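Local coordinates for phenyl-3-pyruvate decarboxylase (Azospirillum brasilense, PDB 2NXW), which decarboxylates indole-3-pyruvate to indole-3-acetaldehyde, a step of bacterial auxin synthesis, using thiamine diphosphate and a metal ion, at residues 98-103 and 142-147; 29-34 and 114-119; 367-372 and 518-523. All blocks are in the same frame, centred on the assembly; numbering follows the deposited sequence.

Contact 1. Residues 98-103 and 142-147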
# COMPACT_ATOMS: atom_id res chain seq x y z
N ASN A 98 11.32 9.63 -18.50
CA ASN A 98 10.54 10.24 -19.56
C ASN A 98 9.88 9.21 -20.49
O ASN A 98 9.12 9.58 -21.37
CB ASN A 98 11.45 11.19 -20.35
CG ASN A 98 10.69 12.31 -21.04
OD1 ASN A 98 9.57 12.68 -20.65
ND2 ASN A 98 11.31 12.87 -22.07
N MET A 99 10.19 7.93 -20.31
CA MET A 99 9.60 6.88 -21.15
C MET A 99 8.65 5.97 -20.36
O MET A 99 8.13 4.99 -20.89
CB MET A 99 10.72 6.05 -21.79
CG MET A 99 10.31 5.37 -23.08
SD MET A 99 11.71 4.61 -23.95
CE MET A 99 12.18 3.28 -22.78
N VAL A 100 8.41 6.30 -19.10
CA VAL A 100 7.53 5.51 -18.24
C VAL A 100 6.13 5.35 -18.82
O VAL A 100 5.56 4.26 -18.82
CB VAL A 100 7.48 6.14 -16.82
CG1 VAL A 100 6.32 5.60 -16.01
CG2 VAL A 100 8.81 5.86 -16.09
N ASN A 101 5.55 6.43 -19.34
CA ASN A 101 4.22 6.33 -19.92
C ASN A 101 4.17 5.40 -21.14
O ASN A 101 3.29 4.54 -21.23
CB ASN A 101 3.72 7.73 -20.29
CG ASN A 101 2.37 7.69 -20.96
OD1 ASN A 101 1.45 7.03 -20.48
ND2 ASN A 101 2.25 8.39 -22.08
N ALA A 102 5.10 5.57 -22.08
CA ALA A 102 5.09 4.71 -23.26
C ALA A 102 5.25 3.25 -22.87
O ALA A 102 4.62 2.37 -23.47
CB ALA A 102 6.22 5.13 -24.22
N VAL A 103 6.07 2.98 -21.86
CA VAL A 103 6.28 1.60 -21.43
C VAL A 103 5.03 1.05 -20.75
O VAL A 103 4.67 -0.12 -20.97
CB VAL A 103 7.52 1.50 -20.51
CG1 VAL A 103 7.66 0.08 -19.94
CG2 VAL A 103 8.76 1.87 -21.33
N PHE A 142 14.88 1.76 -10.79
CA PHE A 142 14.58 0.34 -10.87
C PHE A 142 13.20 0.07 -10.25
O PHE A 142 12.40 -0.68 -10.80
CB PHE A 142 15.66 -0.46 -10.13
CG PHE A 142 15.72 -1.92 -10.51
CD1 PHE A 142 16.62 -2.36 -11.47
CD2 PHE A 142 14.87 -2.84 -9.91
CE1 PHE A 142 16.68 -3.71 -11.83
CE2 PHE A 142 14.93 -4.20 -10.26
CZ PHE A 142 15.84 -4.62 -11.22
N GLN A 143 12.93 0.71 -9.11
CA GLN A 143 11.65 0.51 -8.42
C GLN A 143 10.45 0.97 -9.24
O GLN A 143 9.38 0.38 -9.17
CB GLN A 143 11.66 1.22 -7.07
CG GLN A 143 12.69 0.66 -6.11
CD GLN A 143 12.52 -0.83 -5.88
OE1 GLN A 143 11.47 -1.29 -5.45
NE2 GLN A 143 13.57 -1.60 -6.18
N VAL A 144 10.62 2.04 -10.01
CA VAL A 144 9.54 2.52 -10.84
C VAL A 144 9.34 1.57 -12.02
O VAL A 144 8.22 1.17 -12.32
CB VAL A 144 9.84 3.96 -11.35
CG1 VAL A 144 8.93 4.32 -12.52
CG2 VAL A 144 9.64 4.96 -10.22
N PHE A 145 10.43 1.16 -12.67
CA PHE A 145 10.26 0.27 -13.81
C PHE A 145 9.74 -1.12 -13.46
O PHE A 145 9.09 -1.76 -14.28
CB PHE A 145 11.54 0.20 -14.65
CG PHE A 145 11.63 1.30 -15.67
CD1 PHE A 145 12.19 2.54 -15.35
CD2 PHE A 145 11.06 1.13 -16.93
CE1 PHE A 145 12.17 3.60 -16.27
CE2 PHE A 145 11.04 2.18 -17.86
CZ PHE A 145 11.59 3.42 -17.52
N LYS A 146 10.01 -1.57 -12.24
CA LYS A 146 9.53 -2.88 -11.81
C LYS A 146 8.00 -2.89 -11.79
O LYS A 146 7.39 -3.95 -11.89
CB LYS A 146 10.06 -3.22 -10.42
N GLU A 147 7.39 -1.71 -11.67
CA GLU A 147 5.94 -1.60 -11.63
C GLU A 147 5.28 -1.70 -13.01
O GLU A 147 4.09 -1.97 -13.11
CB GLU A 147 5.52 -0.26 -11.00
CG GLU A 147 5.92 -0.08 -9.54
CD GLU A 147 5.20 -1.04 -8.61
OE1 GLU A 147 3.99 -1.28 -8.81
OE2 GLU A 147 5.85 -1.55 -7.67
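V100 and V144 share one torsional choice, with CG1 anti to the backbone N (chi1 165° and 164°), yet they meet through different branches. V100 offers CG2, the methyl beside its own backbone N, whereas V144 answers with CG1, and the two carbons lie 3.9 Å apart with the side chains crossing at about a right angle. The same V100 CG2 also meets the outer end of the F145 ring, 4.0 Å from CZ, at a slant to the ring. One turn further along, V103 brings its CG2 to the ring edge, near the ring plane, 4.2 Å from F145 CE2. The far end of the F145 ring thus lies between two valines three residues apart on helix 100-108. Across this interface the contacts are purely apolar. Beyond the pair, Y180 stacks on the F145 ring and I148 touches both V100 and V103, while F97 of the second subunit packs on V100. N98, at the start of the segment, donates from ND2 to OE1 of E68, which lines the thiamine diphosphate pocket. This is helix-to-helix packing on one side of the parallel sheet in the N-terminal, pyrimidine-binding domain of a thiamine diphosphate enzyme.

Contact 2. Residues 29-34 and 114-119; sequences RALKDR and VVISGA
L31 lays its two methyl branches on V114 and I116, joining helix 23-33 to strand 113-119 in the alpha/beta fold of the N-terminal thiamine diphosphate-binding domain. This is a worked example of how such a domain covers a parallel sheet: a helix lends one inward leucine, and a strand supplies two residues, i and i+2, that point to the same side of the sheet. The tight part is small and entirely aliphatic. With CG beside its backbone N (chi1 -70°), L31 has its branch point over the strand, and CD1 and CD2 meet different partners. CD2 reaches V114, 3.9 Å from CG2 and 4.2 Å from CG1, so that it meets both branches of the valine as the side chains pass at a slant. CD1 instead meets I116 tip to tip, 4.0 Å from its CD1; the extended end of the isoleucine (chi2 175°) carries that methyl out to the leucine. V87 of the adjacent strand touches both L31 and I116, and L169 of helix 161-175 packs on L31 and V114, closing the apolar cluster from other elements.

The other side of helix 23-33 is loose and polar. R29, K32 and D33 are exposed and take no part in the packing on the strand, and K32 runs out fully extended. R34, just past the helix, is only partly exposed and is firmly held: its NE forms a salt bridge with D198 and its NH2 donates to the backbone oxygen of G196. The third nitrogen of the group turns back onto its own helix, where R34 NH1 lies 3.0 Å from A30 O, with an N-H...O angle of 159° and the oxygen in the guanidinium plane.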
# COMPACT_ATOMS: atom_id res chain seq x y z
N ARG A 29 22.91 -9.07 -30.02
CA ARG A 29 22.79 -10.31 -30.78
C ARG A 29 21.63 -11.17 -30.27
O ARG A 29 20.92 -11.78 -31.06
CB ARG A 29 24.11 -11.09 -30.74
CG ARG A 29 25.21 -10.45 -31.57
CD ARG A 29 26.52 -11.24 -31.51
NE ARG A 29 27.56 -10.60 -32.30
CZ ARG A 29 27.55 -10.50 -33.63
NH1 ARG A 29 26.55 -11.01 -34.33
NH2 ARG A 29 28.54 -9.89 -34.26
N ALA A 30 21.45 -11.22 -28.95
CA ALA A 30 20.36 -11.99 -28.35
C ALA A 30 19.01 -11.43 -28.80
O ALA A 30 18.06 -12.18 -29.02
CB ALA A 30 20.46 -11.95 -26.84
N LEU A 31 18.93 -10.11 -28.93
CA LEU A 31 17.69 -9.47 -29.36
C LEU A 31 17.43 -9.80 -30.83
O LEU A 31 16.31 -10.14 -31.21
CB LEU A 31 17.79 -7.95 -29.16
CG LEU A 31 17.77 -7.54 -27.68
CD1 LEU A 31 18.29 -6.12 -27.52
CD2 LEU A 31 16.34 -7.69 -27.14
N LYS A 32 18.48 -9.72 -31.65
CA LYS A 32 18.34 -10.03 -33.07
C LYS A 32 17.95 -11.50 -33.25
O LYS A 32 17.13 -11.83 -34.12
CB LYS A 32 19.65 -9.73 -33.80
CG LYS A 32 19.54 -9.95 -35.30
CD LYS A 32 20.83 -9.62 -36.01
CE LYS A 32 20.67 -9.84 -37.51
NZ LYS A 32 21.92 -9.54 -38.25
N ASP A 33 18.51 -12.39 -32.41
CA ASP A 33 18.19 -13.82 -32.47
C ASP A 33 16.71 -14.06 -32.23
O ASP A 33 16.13 -15.04 -32.70
CB ASP A 33 18.95 -14.62 -31.41
CG ASP A 33 20.43 -14.71 -31.66
OD1 ASP A 33 20.86 -14.58 -32.82
OD2 ASP A 33 21.16 -14.93 -30.67
N ARG A 34 16.10 -13.16 -31.46
CA ARG A 34 14.70 -13.26 -31.11
C ARG A 34 13.77 -12.46 -32.00
O ARG A 34 12.58 -12.30 -31.70
CB ARG A 34 14.52 -12.89 -29.64
CG ARG A 34 15.15 -13.93 -28.72
CD ARG A 34 15.29 -13.45 -27.28
NE ARG A 34 15.71 -14.54 -26.40
CZ ARG A 34 16.94 -15.05 -26.35
NH1 ARG A 34 17.90 -14.55 -27.11
NH2 ARG A 34 17.18 -16.07 -25.54
N VAL A 114 11.58 -4.06 -24.95
CA VAL A 114 12.75 -4.29 -24.11
C VAL A 114 13.38 -2.92 -23.84
O VAL A 114 13.91 -2.28 -24.75
CB VAL A 114 13.79 -5.20 -24.81
CG1 VAL A 114 15.02 -5.37 -23.93
CG2 VAL A 114 13.16 -6.55 -25.13
N VAL A 115 13.28 -2.47 -22.60
CA VAL A 115 13.84 -1.19 -22.21
C VAL A 115 15.27 -1.43 -21.75
O VAL A 115 15.50 -2.27 -20.88
CB VAL A 115 13.05 -0.57 -21.04
CG1 VAL A 115 13.71 0.74 -20.58
CG2 VAL A 115 11.61 -0.34 -21.49
N ILE A 116 16.22 -0.71 -22.34
CA ILE A 116 17.63 -0.84 -21.97
C ILE A 116 18.09 0.53 -21.51
O ILE A 116 18.15 1.47 -22.30
CB ILE A 116 18.50 -1.26 -23.18
CG1 ILE A 116 17.95 -2.53 -23.81
CG2 ILE A 116 19.96 -1.48 -22.72
CD1 ILE A 116 18.67 -2.93 -25.08
N SER A 117 18.42 0.65 -20.23
CA SER A 117 18.89 1.93 -19.71
C SER A 117 20.35 1.89 -19.31
O SER A 117 20.82 0.92 -18.73
CB SER A 117 18.10 2.35 -18.47
OG SER A 117 18.58 3.59 -17.95
N GLY A 118 21.06 2.96 -19.64
CA GLY A 118 22.45 3.07 -19.21
C GLY A 118 22.35 3.34 -17.72
O GLY A 118 21.28 3.68 -17.20
N ALA A 119 23.45 3.20 -17.00
CA ALA A 119 23.44 3.44 -15.56
C ALA A 119 24.86 3.73 -15.11
O ALA A 119 25.82 3.47 -15.83
CB ALA A 119 22.91 2.21 -14.83

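Contact 3. Residues 367-372 and 518-523; sequences LQADGE and ELKAAL
K520 meets L367 and A369 with the first carbons of its side chain, and only its far end, which leaves the loop, is charged. K520 CB lies 3.6 Å from L367 CD2 and 4.1 Å from A369 CB, so a single methylene serves both loop residues. CG, anti to the backbone N (chi1 -158°), stays beside the leucine, 3.7 Å from L367 CD2, while the two side chains pass obliquely. The chain then bends at chi2 (-86°), and CD and CE lead off along the helix to NZ, which forms a salt bridge with D524 one turn on in the same helix. An aliphatic base and a charged tip thus do separate work. The loop has its own internal order: A369 is the centre of an inverse gamma turn, and D370 OD1 closes an Asx turn by accepting from E372 N at 3.0 Å. D370 OD2 also makes a salt bridge to R516. In the fold, loop 367-372 leads toward helix 376-388, whose A382 touches both L367 and L523, and it lies against helix 516-528, which connects strands 509-513 and 534-539 of the C-terminal parallel sheet.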
# COMPACT_ATOMS: atom_id res chain seq x y z
N LEU A 367 -17.07 9.92 -51.30
CA LEU A 367 -16.79 11.26 -50.81
C LEU A 367 -17.37 12.28 -51.79
O LEU A 367 -17.17 12.17 -53.00
CB LEU A 367 -15.28 11.50 -50.71
CG LEU A 367 -14.85 12.95 -50.51
CD1 LEU A 367 -15.18 13.40 -49.09
CD2 LEU A 367 -13.36 13.08 -50.77
N GLN A 368 -18.10 13.26 -51.27
CA GLN A 368 -18.66 14.31 -52.12
C GLN A 368 -17.59 15.41 -52.15
O GLN A 368 -17.50 16.24 -51.25
CB GLN A 368 -19.96 14.83 -51.52
CG GLN A 368 -21.00 13.73 -51.35
CD GLN A 368 -21.43 13.14 -52.68
OE1 GLN A 368 -22.08 13.80 -53.48
NE2 GLN A 368 -21.06 11.88 -52.92
N ALA A 369 -16.76 15.39 -53.19
CA ALA A 369 -15.67 16.36 -53.31
C ALA A 369 -16.15 17.74 -53.73
O ALA A 369 -15.95 18.16 -54.87
CB ALA A 369 -14.63 15.84 -54.30
N ASP A 370 -16.75 18.46 -52.79
CA ASP A 370 -17.30 19.78 -53.06
C ASP A 370 -16.81 20.87 -52.11
O ASP A 370 -15.81 20.69 -51.41
CB ASP A 370 -18.83 19.72 -53.00
CG ASP A 370 -19.33 19.18 -51.68
OD1 ASP A 370 -18.61 19.37 -50.67
OD2 ASP A 370 -20.43 18.59 -51.65
N GLY A 371 -17.52 21.99 -52.07
CA GLY A 371 -17.12 23.09 -51.22
C GLY A 371 -17.54 23.06 -49.76
O GLY A 371 -17.32 24.03 -49.04
N GLU A 372 -18.14 21.96 -49.32
CA GLU A 372 -18.57 21.86 -47.93
C GLU A 372 -17.40 21.59 -46.99
O GLU A 372 -16.36 21.08 -47.42
CB GLU A 372 -19.58 20.72 -47.77
CG GLU A 372 -20.91 20.92 -48.46
CD GLU A 372 -21.65 22.16 -47.96
OE1 GLU A 372 -21.58 22.46 -46.75
OE2 GLU A 372 -22.31 22.81 -48.79
N GLU A 518 -10.87 19.93 -51.50
CA GLU A 518 -9.45 20.10 -51.18
C GLU A 518 -8.90 18.84 -50.52
O GLU A 518 -7.77 18.44 -50.77
CB GLU A 518 -9.26 21.31 -50.26
CG GLU A 518 -9.55 22.63 -50.96
CD GLU A 518 -9.60 23.81 -50.02
OE1 GLU A 518 -9.68 23.61 -48.78
OE2 GLU A 518 -9.58 24.95 -50.51
N LEU A 519 -9.70 18.22 -49.66
CA LEU A 519 -9.27 16.99 -49.01
C LEU A 519 -9.00 15.89 -50.04
O LEU A 519 -7.98 15.20 -49.97
CB LEU A 519 -10.35 16.51 -48.03
CG LEU A 519 -10.22 15.09 -47.47
CD1 LEU A 519 -9.01 14.98 -46.55
CD2 LEU A 519 -11.50 14.75 -46.71
N LYS A 520 -9.90 15.73 -51.00
CA LYS A 520 -9.73 14.69 -52.01
C LYS A 520 -8.45 14.92 -52.79
O LYS A 520 -7.66 13.98 -53.01
CB LYS A 520 -10.94 14.67 -52.96
CG LYS A 520 -11.15 13.35 -53.71
CD LYS A 520 -10.34 13.28 -54.97
CE LYS A 520 -10.66 12.02 -55.77
NZ LYS A 520 -9.83 11.93 -57.00
N ALA A 521 -8.22 16.16 -53.22
CA ALA A 521 -7.02 16.50 -53.98
C ALA A 521 -5.75 16.29 -53.16
O ALA A 521 -4.76 15.74 -53.66
CB ALA A 521 -7.09 17.95 -54.47
N ALA A 522 -5.76 16.72 -51.91
CA ALA A 522 -4.59 16.58 -51.06
C ALA A 522 -4.24 15.13 -50.78
O ALA A 522 -3.05 14.78 -50.72
CB ALA A 522 -4.80 17.33 -49.74
N LEU A 523 -5.24 14.27 -50.60
CA LEU A 523 -4.96 12.87 -50.33
C LEU A 523 -4.31 12.24 -51.56
O LEU A 523 -3.35 11.49 -51.43
CB LEU A 523 -6.24 12.09 -49.95
CG LEU A 523 -5.99 10.68 -49.40
CD1 LEU A 523 -5.22 10.78 -48.09
CD2 LEU A 523 -7.32 9.92 -49.17

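Contacts 1 and 2 are buried and belong to one domain, whereas contact 3 lies at the surface, across the chain's centre from both and far from them, with nearest atoms about 27 Å from contact 1 and about 32 Å from contact 2. The first two share strand 113-119: V115, the residue between the two that face helix 23-33, turns to the other side of the sheet and touches M99, V103 and F145. One strand therefore has contact 2 on one side and contact 1 on the other. Their meeting groups are methyls and, in contact 1, an aromatic ring. Contact 3 instead pairs a loop with a helix through the aliphatic base of a lysine.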